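Local coordinates for SusD-like carbohydrate binding protein (Bacteroides vulgatus, PDB 3LEW), which probably binds carbohydrate at the bacterial outer membrane for nutrient uptake, like other SusD-type proteins, at residues 114-119 / 186-191; 123-128 / 178-183; 252-257 / 343-348. All blocks are in the same frame, centred on the assembly; numbering follows the deposited sequence. Where two conformers were deposited one is given.

Contact 1: residues 114-119 / 186-191; sequences RNRIKG and ELIPET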
loop_
_atom_site.group_PDB
_atom_site.type_symbol
_atom_site.label_atom_id
_atom_site.label_comp_id
_atom_site.label_asym_id
_atom_site.label_seq_id
_atom_site.Cartn_x
_atom_site.Cartn_y
_atom_site.Cartn_z
ATOM N N ARG A 114 6.610 28.215 8.908
ATOM C CA ARG A 114 5.381 27.863 9.600
ATOM C C ARG A 114 4.353 27.288 8.630
ATOM O O ARG A 114 3.704 26.273 8.940
ATOM C CB ARG A 114 4.789 29.042 10.378
ATOM C CG ARG A 114 5.500 29.361 11.710
ATOM C CD ARG A 114 4.784 30.433 12.556
ATOM N NE ARG A 114 4.840 31.718 11.896
ATOM C CZ ARG A 114 5.886 32.549 11.963
ATOM N NH1 ARG A 114 6.943 32.270 12.714
ATOM N NH2 ARG A 114 5.873 33.678 11.284
ATOM N N ASN A 115 4.148 27.935 7.479
ATOM C CA ASN A 115 3.142 27.425 6.525
ATOM C C ASN A 115 3.476 26.029 6.037
ATOM O O ASN A 115 2.619 25.134 6.016
ATOM C CB ASN A 115 2.992 28.351 5.306
ATOM C CG ASN A 115 2.387 29.701 5.630
ATOM O OD1 ASN A 115 1.872 29.959 6.718
ATOM N ND2 ASN A 115 2.471 30.600 4.646
ATOM N N ARG A 116 4.736 25.830 5.644
ATOM C CA ARG A 116 5.178 24.578 5.048
ATOM C C ARG A 116 5.112 23.421 6.041
ATOM O O ARG A 116 4.650 22.322 5.679
ATOM C CB ARG A 116 6.584 24.757 4.486
ATOM C CG ARG A 116 7.128 23.559 3.759
ATOM C CD ARG A 116 7.990 22.699 4.663
ATOM N NE ARG A 116 9.142 23.418 5.186
ATOM C CZ ARG A 116 9.970 22.941 6.107
ATOM N NH1 ARG A 116 9.810 21.720 6.608
ATOM N NH2 ARG A 116 10.985 23.701 6.512
ATOM N N ILE A 117 5.549 23.670 7.282
ATOM C CA ILE A 117 5.480 22.672 8.348
ATOM C C ILE A 117 4.013 22.312 8.699
ATOM O O ILE A 117 3.652 21.119 8.809
ATOM C CB ILE A 117 6.261 23.096 9.595
ATOM C CG1 ILE A 117 7.767 23.154 9.269
ATOM C CG2 ILE A 117 6.027 22.099 10.764
ATOM C CD1 ILE A 117 8.581 23.853 10.296
ATOM N N LYS A 118 3.169 23.339 8.795
ATOM C CA LYS A 118 1.730 23.109 8.999
ATOM C C LYS A 118 1.150 22.249 7.879
ATOM O O LYS A 118 0.414 21.276 8.130
ATOM C CB LYS A 118 1.018 24.447 9.071
ATOM C CG LYS A 118 -0.491 24.362 9.302
ATOM C CD LYS A 118 -1.087 25.729 9.412
ATOM C CE LYS A 118 -2.555 25.629 9.743
ATOM N NZ LYS A 118 -3.167 26.976 10.076
ATOM N N GLY A 119 1.529 22.546 6.630
ATOM C CA GLY A 119 1.090 21.753 5.494
ATOM C C GLY A 119 1.542 20.303 5.542
ATOM O O GLY A 119 0.788 19.381 5.246
ATOM N N GLU A 186 -2.504 24.023 -0.410
ATOM C CA GLU A 186 -2.454 25.482 -0.412
ATOM C C GLU A 186 -1.262 26.030 0.384
ATOM O O GLU A 186 -0.738 27.110 0.089
ATOM C CB GLU A 186 -3.767 26.024 0.148
ATOM C CG GLU A 186 -3.897 27.553 0.177
ATOM C CD GLU A 186 -4.019 28.204 -1.202
ATOM O OE1 GLU A 186 -4.077 27.494 -2.236
ATOM O OE2 GLU A 186 -4.057 29.459 -1.241
ATOM N N LEU A 187 -0.874 25.310 1.425
ATOM C CA LEU A 187 0.169 25.750 2.353
ATOM C C LEU A 187 1.591 25.459 1.880
ATOM O O LEU A 187 2.490 26.232 2.159
ATOM C CB LEU A 187 -0.030 25.111 3.734
ATOM C CG LEU A 187 -1.169 25.691 4.576
ATOM C CD1 LEU A 187 -1.595 24.731 5.720
ATOM C CD2 LEU A 187 -0.768 27.095 5.119
ATOM N N ILE A 188 1.806 24.342 1.189
ATOM C CA ILE A 188 3.156 24.021 0.728
ATOM C C ILE A 188 3.384 24.620 -0.664
ATOM O O ILE A 188 2.781 24.206 -1.616
ATOM C CB ILE A 188 3.420 22.511 0.752
ATOM C CG1 ILE A 188 3.103 21.906 2.127
ATOM C CG2 ILE A 188 4.893 22.195 0.329
ATOM C CD1 ILE A 188 3.167 20.327 2.195
ATOM N N PRO A 189 4.271 25.613 -0.779
ATOM C CA PRO A 189 4.428 26.244 -2.097
ATOM C C PRO A 189 5.033 25.301 -3.138
ATOM O O PRO A 189 5.789 24.397 -2.782
ATOM C CB PRO A 189 5.356 27.423 -1.830
ATOM C CG PRO A 189 5.728 27.384 -0.404
ATOM C CD PRO A 189 5.035 26.282 0.285
ATOM N N GLU A 190 4.712 25.505 -4.416
ATOM C CA GLU A 190 5.345 24.725 -5.488
ATOM C C GLU A 190 6.840 24.947 -5.516
ATOM O O GLU A 190 7.580 24.095 -6.001
ATOM C CB GLU A 190 4.775 25.098 -6.857
ATOM C CG GLU A 190 3.329 24.728 -7.015
ATOM C CD GLU A 190 2.779 25.153 -8.383
ATOM O OE1 GLU A 190 2.896 24.350 -9.332
ATOM O OE2 GLU A 190 2.263 26.284 -8.498
ATOM N N THR A 191 7.288 26.078 -4.997
ATOM C CA THR A 191 8.720 26.368 -4.967
ATOM C C THR A 191 9.471 25.744 -3.768
ATOM O O THR A 191 10.706 25.864 -3.687
ATOM C CB THR A 191 8.958 27.856 -4.944
ATOM O OG1 THR A 191 8.330 28.403 -3.781
ATOM C CG2 THR A 191 8.401 28.510 -6.211
HETATM O O HOH W 1 2.686 28.930 2.015
#
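Leu187, the last helical residue of helix 170-187, does most of the packing against helix 111-135. Its CB is directed toward that helix and lies 3.5 Å from Asn115 O, a carbonyl already used inside its own helix by Gly119 N. With CG anti to its own carbonyl carbon (chi1 -75°), the two methyls part between Asn115 and Lys118: CD2 reaches the CB of Asn115, crossing that side chain at about a right angle, while CD1 lies 3.8 Å from CG of Lys118, low on a lysine chain that runs extended beyond it. Gly119 lets the two chains come this close, because a CB on it would collide with Ile188 CG1 and crowd Leu187 CB. The carbonyl of Leu187 turns to a bridging water, which donates to Leu187 O at 2.7 Å and accepts from Asn115 ND2 at 3.1 Å; on the other branch of that amide, OD1 is bonded to Gln111.

At Ile188 the chain leaves helical geometry, with psi swinging to 113°. Its CD1 methyl still tucks in against the backbone of Gly119, 3.7 Å from Gly119 C, and CG2 lies 4.3 Å from CG of Arg116. The arginine then leads away to a salt bridge with Glu23. Glu190, beyond the contact, pairs with Lys232. The whole is a close packing of the C-terminal end of helix 170-187 against helix 111-135 at a glycine, consistent with the TPR-like helical part of SusD-family proteins.

Contact 2: residues 123-128 / 178-183; sequences ALRGFL and INDLEE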
loop_
_atom_site.group_PDB
_atom_site.type_symbol
_atom_site.label_atom_id
_atom_site.label_comp_id
_atom_site.label_asym_id
_atom_site.label_seq_id
_atom_site.Cartn_x
_atom_site.Cartn_y
_atom_site.Cartn_z
ATOM N N ALA A 123 -0.827 17.037 5.731
ATOM C CA ALA A 123 -0.719 16.026 4.666
ATOM C C ALA A 123 -0.505 14.638 5.276
ATOM O O ALA A 123 -1.173 13.683 4.876
ATOM C CB ALA A 123 0.410 16.404 3.654
ATOM N N LEU A 124 0.376 14.541 6.279
ATOM C CA LEU A 124 0.604 13.260 6.973
ATOM C C LEU A 124 -0.667 12.826 7.690
ATOM O O LEU A 124 -1.047 11.651 7.640
ATOM C CB LEU A 124 1.784 13.336 7.938
ATOM C CG LEU A 124 2.195 12.024 8.675
ATOM C CD1 LEU A 124 2.447 10.868 7.723
ATOM C CD2 LEU A 124 3.417 12.280 9.533
ATOM N N ARG A 125 -1.323 13.767 8.352
ATOM C CA ARG A 125 -2.580 13.429 9.025
ATOM C C ARG A 125 -3.612 12.930 8.005
ATOM O O ARG A 125 -4.303 11.893 8.211
ATOM C CB ARG A 125 -3.110 14.597 9.823
ATOM C CG ARG A 125 -4.284 14.213 10.703
ATOM C CD ARG A 125 -4.780 15.388 11.541
ATOM N NE ARG A 125 -5.598 16.341 10.780
ATOM C CZ ARG A 125 -6.055 17.509 11.272
ATOM N NH1 ARG A 125 -5.727 17.920 12.486
ATOM N NH2 ARG A 125 -6.808 18.299 10.535
ATOM N N GLY A 126 -3.730 13.645 6.883
ATOM C CA GLY A 126 -4.629 13.219 5.819
ATOM C C GLY A 126 -4.326 11.830 5.281
ATOM O O GLY A 126 -5.243 11.019 4.991
ATOM N N PHE A 127 -3.039 11.527 5.121
ATOM C CA PHE A 127 -2.594 10.196 4.694
ATOM C C PHE A 127 -3.033 9.091 5.664
ATOM O O PHE A 127 -3.434 8.005 5.221
ATOM C CB PHE A 127 -1.077 10.165 4.548
ATOM C CG PHE A 127 -0.499 8.803 4.208
ATOM C CD1 PHE A 127 -0.605 8.277 2.928
ATOM C CD2 PHE A 127 0.180 8.071 5.135
ATOM C CE1 PHE A 127 -0.060 7.033 2.592
ATOM C CE2 PHE A 127 0.708 6.830 4.794
ATOM C CZ PHE A 127 0.606 6.340 3.530
ATOM N N LEU A 128 -2.975 9.384 6.960
ATOM C CA LEU A 128 -3.329 8.399 7.974
ATOM C C LEU A 128 -4.857 8.238 8.025
ATOM O O LEU A 128 -5.371 7.122 8.155
ATOM C CB LEU A 128 -2.720 8.727 9.335
ATOM C CG LEU A 128 -1.175 8.627 9.344
ATOM C CD1 LEU A 128 -0.604 9.257 10.667
ATOM C CD2 LEU A 128 -0.702 7.188 9.060
ATOM N N ILE A 178 -9.332 14.171 2.560
ATOM C CA ILE A 178 -9.286 15.067 1.416
ATOM C C ILE A 178 -9.169 16.518 1.877
ATOM O O ILE A 178 -8.325 17.259 1.343
ATOM C CB ILE A 178 -10.453 14.842 0.487
ATOM C CG1 ILE A 178 -10.345 13.455 -0.177
ATOM C CG2 ILE A 178 -10.554 15.921 -0.602
ATOM C CD1 ILE A 178 -11.654 12.989 -0.831
ATOM N N ASN A 179 -9.931 16.917 2.906
ATOM C CA ASN A 179 -9.823 18.283 3.386
ATOM C C ASN A 179 -8.449 18.644 3.939
ATOM O O ASN A 179 -7.923 19.737 3.641
ATOM C CB ASN A 179 -10.882 18.587 4.414
ATOM C CG ASN A 179 -11.082 20.060 4.603
ATOM O OD1 ASN A 179 -11.603 20.772 3.706
ATOM N ND2 ASN A 179 -10.700 20.546 5.770
ATOM N N ASP A 180 -7.868 17.745 4.731
ATOM C CA ASP A 180 -6.512 17.935 5.255
ATOM C C ASP A 180 -5.514 18.097 4.121
ATOM O O ASP A 180 -4.658 18.970 4.175
ATOM C CB ASP A 180 -6.080 16.729 6.114
ATOM C CG ASP A 180 -6.733 16.678 7.491
ATOM O OD1 ASP A 180 -7.435 17.659 7.868
ATOM O OD2 ASP A 180 -6.528 15.620 8.190
ATOM N N LEU A 181 -5.610 17.246 3.109
ATOM C CA LEU A 181 -4.682 17.269 1.986
ATOM C C LEU A 181 -4.880 18.528 1.075
ATOM O O LEU A 181 -3.894 19.133 0.601
ATOM C CB LEU A 181 -4.833 15.979 1.185
ATOM C CG LEU A 181 -4.236 14.736 1.878
ATOM C CD1 LEU A 181 -4.875 13.441 1.352
ATOM C CD2 LEU A 181 -2.720 14.663 1.727
ATOM N N GLU A 182 -6.129 18.997 0.937
ATOM C CA GLU A 182 -6.378 20.200 0.151
ATOM C C GLU A 182 -5.845 21.402 0.910
ATOM O O GLU A 182 -5.348 22.336 0.294
ATOM C CB GLU A 182 -7.882 20.386 -0.201
ATOM C CG GLU A 182 -8.336 19.353 -1.235
ATOM C CD GLU A 182 -9.778 19.465 -1.609
ATOM O OE1 GLU A 182 -10.593 19.955 -0.759
ATOM O OE2 GLU A 182 -10.091 19.111 -2.771
ATOM N N GLU A 183 -5.985 21.404 2.237
ATOM C CA GLU A 183 -5.385 22.489 3.048
ATOM C C GLU A 183 -3.851 22.495 2.948
ATOM O O GLU A 183 -3.234 23.551 2.820
ATOM C CB GLU A 183 -5.804 22.346 4.500
ATOM C CG GLU A 183 -7.193 22.842 4.692
ATOM C CD GLU A 183 -7.698 22.846 6.152
ATOM O OE1 GLU A 183 -6.913 22.521 7.095
ATOM O OE2 GLU A 183 -8.917 23.183 6.329
#
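A buried salt bridge fastens helix 111-135 to helix 170-187, with Arg125 gripping Asp180 side-on. Arg125 NE donates to Asp180 OD2 at 2.8 Å and Arg125 NH2 to Asp180 OD1, also at 2.8 Å, both bonds nearly straight. The carboxylate lies in line with the guanidinium edge, yet its own plane is turned by 45°, so both oxygens are met from above that plane. The arginine chain gets there by leaving the backbone with CG anti to N and bending at chi3 (78°). Its third nitrogen, NH1, is satisfied by Asn98 of helix 81-103, and Asp180 OD1 also takes a weak bond from Gln176.

The two helix segments run antiparallel, their axes 7.7 Å apart, a close pairing consistent with the TPR-like helical scaffold of the SusD family. Gly126 permits it: a CB there would clash with Leu181 CG and crowd Asp180 CB, which sits 3.8 Å from Gly126 CA. An alanine in place of Arg125 would remove both donors and would probably leave the carboxylate of Asp180 buried without its counter-charge. Beside the bridge, Leu181 lays CD2 3.6 Å from Ala123 O, a carbonyl that already accepts from Phe127 N within its helix, while Gly126 O is taken by Ser177 OG.

Contact 3: residues 252-257 / 343-348; sequences KEWIWG and LMRVAE
Strands 254-258 and 341-345 meet antiparallel through paired classic bulges, each setting two residues opposite one. Ile255 and Trp256 both face Met344, whose carbonyl accepts from both their amides, while Leu343 and Met344 both face Trp256, whose carbonyl takes their two N-H groups in turn. Ile255 is one bump, pointing toward the other strand: its CG2 presses on the CE methyl of selenomethionine Met344 at a tight 3.5 Å, its CG1 crosses Val346 at about a right angle, 3.8 Å from Val346 CG2, and its CD1 lies against Arg345 C and Val346 N. Met344 meets it by bending at chi3 (56°), which curls CE back toward the isoleucine. Leu343 sets its CD1 methyl over the centre of one face of the Trp256 ring, 4.1 Å above the plane.

Where helix 346-359 starts, Glu253 stretches alongside Val346, CG 3.8 Å from Val346 CB. Glu253 O takes the N-H of Val346 at 2.9 Å. Glu253 OE2 accepts from Ala347 N at 3.0 Å, met from above the carboxylate plane. The same OE2 touches the guanidinium edge of Arg345 in a salt bridge with weak hydrogen-bond geometry; Arg345 also pairs with Glu401 and Glu405, and Glu253 OE1 is held by Arg376 and the amide of Met237. Ile255 and Trp256 pack on helix 202-215, with Trp256 NE1 bonded to His198 O, while Ala347 leans on helix 365-376, so that this two-stranded sheet and the helix start that follows it lie between helix 202-215 and helix 365-376.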
loop_
_atom_site.group_PDB
_atom_site.type_symbol
_atom_site.label_atom_id
_atom_site.label_comp_id
_atom_site.label_asym_id
_atom_site.label_seq_id
_atom_site.Cartn_x
_atom_site.Cartn_y
_atom_site.Cartn_z
ATOM N N LYS A 252 14.117 7.715 -9.882
ATOM C CA LYS A 252 13.369 8.926 -10.281
ATOM C C LYS A 252 11.855 8.733 -10.405
ATOM O O LYS A 252 11.114 9.711 -10.482
ATOM C CB LYS A 252 13.913 9.524 -11.578
ATOM C CG LYS A 252 15.257 10.261 -11.390
ATOM C CD LYS A 252 15.913 10.660 -12.751
ATOM C CE LYS A 252 16.421 9.440 -13.511
ATOM N NZ LYS A 252 16.882 9.799 -14.893
ATOM N N GLU A 253 11.394 7.496 -10.460
ATOM C CA GLU A 253 9.956 7.270 -10.515
ATOM C C GLU A 253 9.326 7.236 -9.125
ATOM O O GLU A 253 8.099 7.289 -8.972
ATOM C CB GLU A 253 9.662 5.969 -11.287
ATOM C CG GLU A 253 8.300 6.034 -11.954
ATOM C CD GLU A 253 7.735 4.703 -12.381
ATOM O OE1 GLU A 253 8.315 4.043 -13.292
ATOM O OE2 GLU A 253 6.697 4.298 -11.813
ATOM N N TRP A 254 10.136 7.066 -8.090
ATOM C CA TRP A 254 9.612 7.077 -6.722
ATOM C C TRP A 254 9.332 8.515 -6.324
ATOM O O TRP A 254 10.240 9.325 -6.199
ATOM C CB TRP A 254 10.565 6.457 -5.716
ATOM C CG TRP A 254 10.835 5.004 -5.823
ATOM C CD1 TRP A 254 10.869 4.224 -6.969
ATOM C CD2 TRP A 254 11.211 4.137 -4.741
ATOM N NE1 TRP A 254 11.232 2.924 -6.648
ATOM C CE2 TRP A 254 11.461 2.848 -5.297
ATOM C CE3 TRP A 254 11.372 4.327 -3.360
ATOM C CZ2 TRP A 254 11.872 1.779 -4.520
ATOM C CZ3 TRP A 254 11.816 3.263 -2.581
ATOM C CH2 TRP A 254 12.042 1.987 -3.175
ATOM N N ILE A 255 8.064 8.802 -6.083
ATOM C CA ILE A 255 7.625 10.087 -5.556
ATOM C C ILE A 255 7.819 10.150 -4.049
ATOM O O ILE A 255 8.213 11.180 -3.518
ATOM C CB ILE A 255 6.145 10.301 -5.893
ATOM C CG1 ILE A 255 5.983 10.385 -7.423
ATOM C CG2 ILE A 255 5.622 11.569 -5.241
ATOM C CD1 ILE A 255 4.518 10.396 -7.877
ATOM N N TRP A 256 7.612 9.018 -3.378
ATOM C CA TRP A 256 7.612 8.977 -1.939
ATOM C C TRP A 256 8.105 7.634 -1.487
ATOM O O TRP A 256 7.648 6.588 -1.988
ATOM C CB TRP A 256 6.172 9.189 -1.436
ATOM C CG TRP A 256 5.986 9.686 -0.036
ATOM C CD1 TRP A 256 6.832 10.480 0.696
ATOM C CD2 TRP A 256 4.785 9.586 0.737
ATOM N NE1 TRP A 256 6.251 10.836 1.888
ATOM C CE2 TRP A 256 5.012 10.267 1.957
ATOM C CE3 TRP A 256 3.560 8.936 0.548
ATOM C CZ2 TRP A 256 4.044 10.331 2.973
ATOM C CZ3 TRP A 256 2.638 8.994 1.558
ATOM C CH2 TRP A 256 2.885 9.678 2.751
ATOM N N GLY A 257 9.011 7.651 -0.527
ATOM C CA GLY A 257 9.526 6.432 0.007
ATOM C C GLY A 257 10.377 6.633 1.242
ATOM O O GLY A 257 10.778 7.750 1.578
ATOM N N LEU A 343 6.534 3.984 -1.330
ATOM C CA LEU A 343 5.208 4.313 -0.894
ATOM C C LEU A 343 4.345 4.853 -2.067
ATOM O O LEU A 343 3.142 4.652 -2.082
ATOM C CB LEU A 343 5.273 5.365 0.232
ATOM C CG LEU A 343 5.936 4.878 1.550
ATOM C CD1 LEU A 343 6.164 6.087 2.502
ATOM C CD2 LEU A 343 5.081 3.777 2.176
HETATM N N MSE A 344 4.966 5.490 -3.046
HETATM C CA MSE A 344 4.209 6.076 -4.170
HETATM C C MSE A 344 5.130 6.282 -5.354
HETATM O O MSE A 344 6.198 6.880 -5.189
HETATM C CB MSE A 344 3.560 7.404 -3.788
HETATM C CG MSE A 344 2.659 7.895 -4.836
HETATM SE SE MSE A 344 1.525 9.365 -4.100
HETATM C CE MSE A 344 2.784 10.491 -3.526
ATOM N N ARG A 345 4.719 5.801 -6.537
ATOM C CA ARG A 345 5.456 5.999 -7.773
ATOM C C ARG A 345 4.607 6.707 -8.827
ATOM O O ARG A 345 3.360 6.680 -8.797
ATOM C CB ARG A 345 5.875 4.644 -8.353
ATOM C CG ARG A 345 6.686 3.844 -7.432
ATOM C CD ARG A 345 7.292 2.655 -8.185
ATOM N NE ARG A 345 6.358 1.561 -8.454
ATOM C CZ ARG A 345 5.994 1.112 -9.652
ATOM N NH1 ARG A 345 6.408 1.675 -10.789
ATOM N NH2 ARG A 345 5.229 0.020 -9.719
ATOM N N VAL A 346 5.289 7.291 -9.797
ATOM C CA VAL A 346 4.594 7.963 -10.900
ATOM C C VAL A 346 3.655 6.993 -11.665
ATOM O O VAL A 346 2.573 7.399 -12.091
ATOM C CB VAL A 346 5.565 8.658 -11.878
ATOM C CG1 VAL A 346 4.728 9.482 -12.982
ATOM C CG2 VAL A 346 6.542 9.621 -11.118
ATOM N N ALA A 347 4.034 5.735 -11.843
ATOM C CA ALA A 347 3.158 4.810 -12.525
ATOM C C ALA A 347 1.763 4.740 -11.898
ATOM O O ALA A 347 0.782 4.565 -12.623
ATOM C CB ALA A 347 3.777 3.369 -12.581
ATOM N N GLU A 348 1.666 4.768 -10.571
ATOM C CA GLU A 348 0.370 4.793 -9.911
ATOM C C GLU A 348 -0.447 6.015 -10.313
ATOM O O GLU A 348 -1.677 5.933 -10.412
ATOM C CB GLU A 348 0.553 4.750 -8.384
ATOM C CG GLU A 348 -0.782 4.737 -7.618
ATOM C CD GLU A 348 -0.666 5.059 -6.137
ATOM O OE1 GLU A 348 0.439 5.141 -5.588
ATOM O OE2 GLU A 348 -1.742 5.273 -5.514
#

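Contacts 1 and 2 are two stations along the same antiparallel helix pair, 111-135 with 170-187, their centres about 13 Å apart. Contact 2 is nested inside the chain loop that contact 1 closes, so the pair is joined both near its outer end and deeper in the protein. Contact 3 follows later in the chain, nearer the middle of the molecule, with its centre about 18 Å from that of contact 2 and about 21 Å from that of contact 1. A direct touch joins contacts 2 and 3: the rings of Phe127 and Trp256 meet edge-to-face, with Phe127 CE1 3.5 Å from Trp256 CZ3. Through this ring pair helix 111-135 packs on the small sheet that leads into helix 346-359.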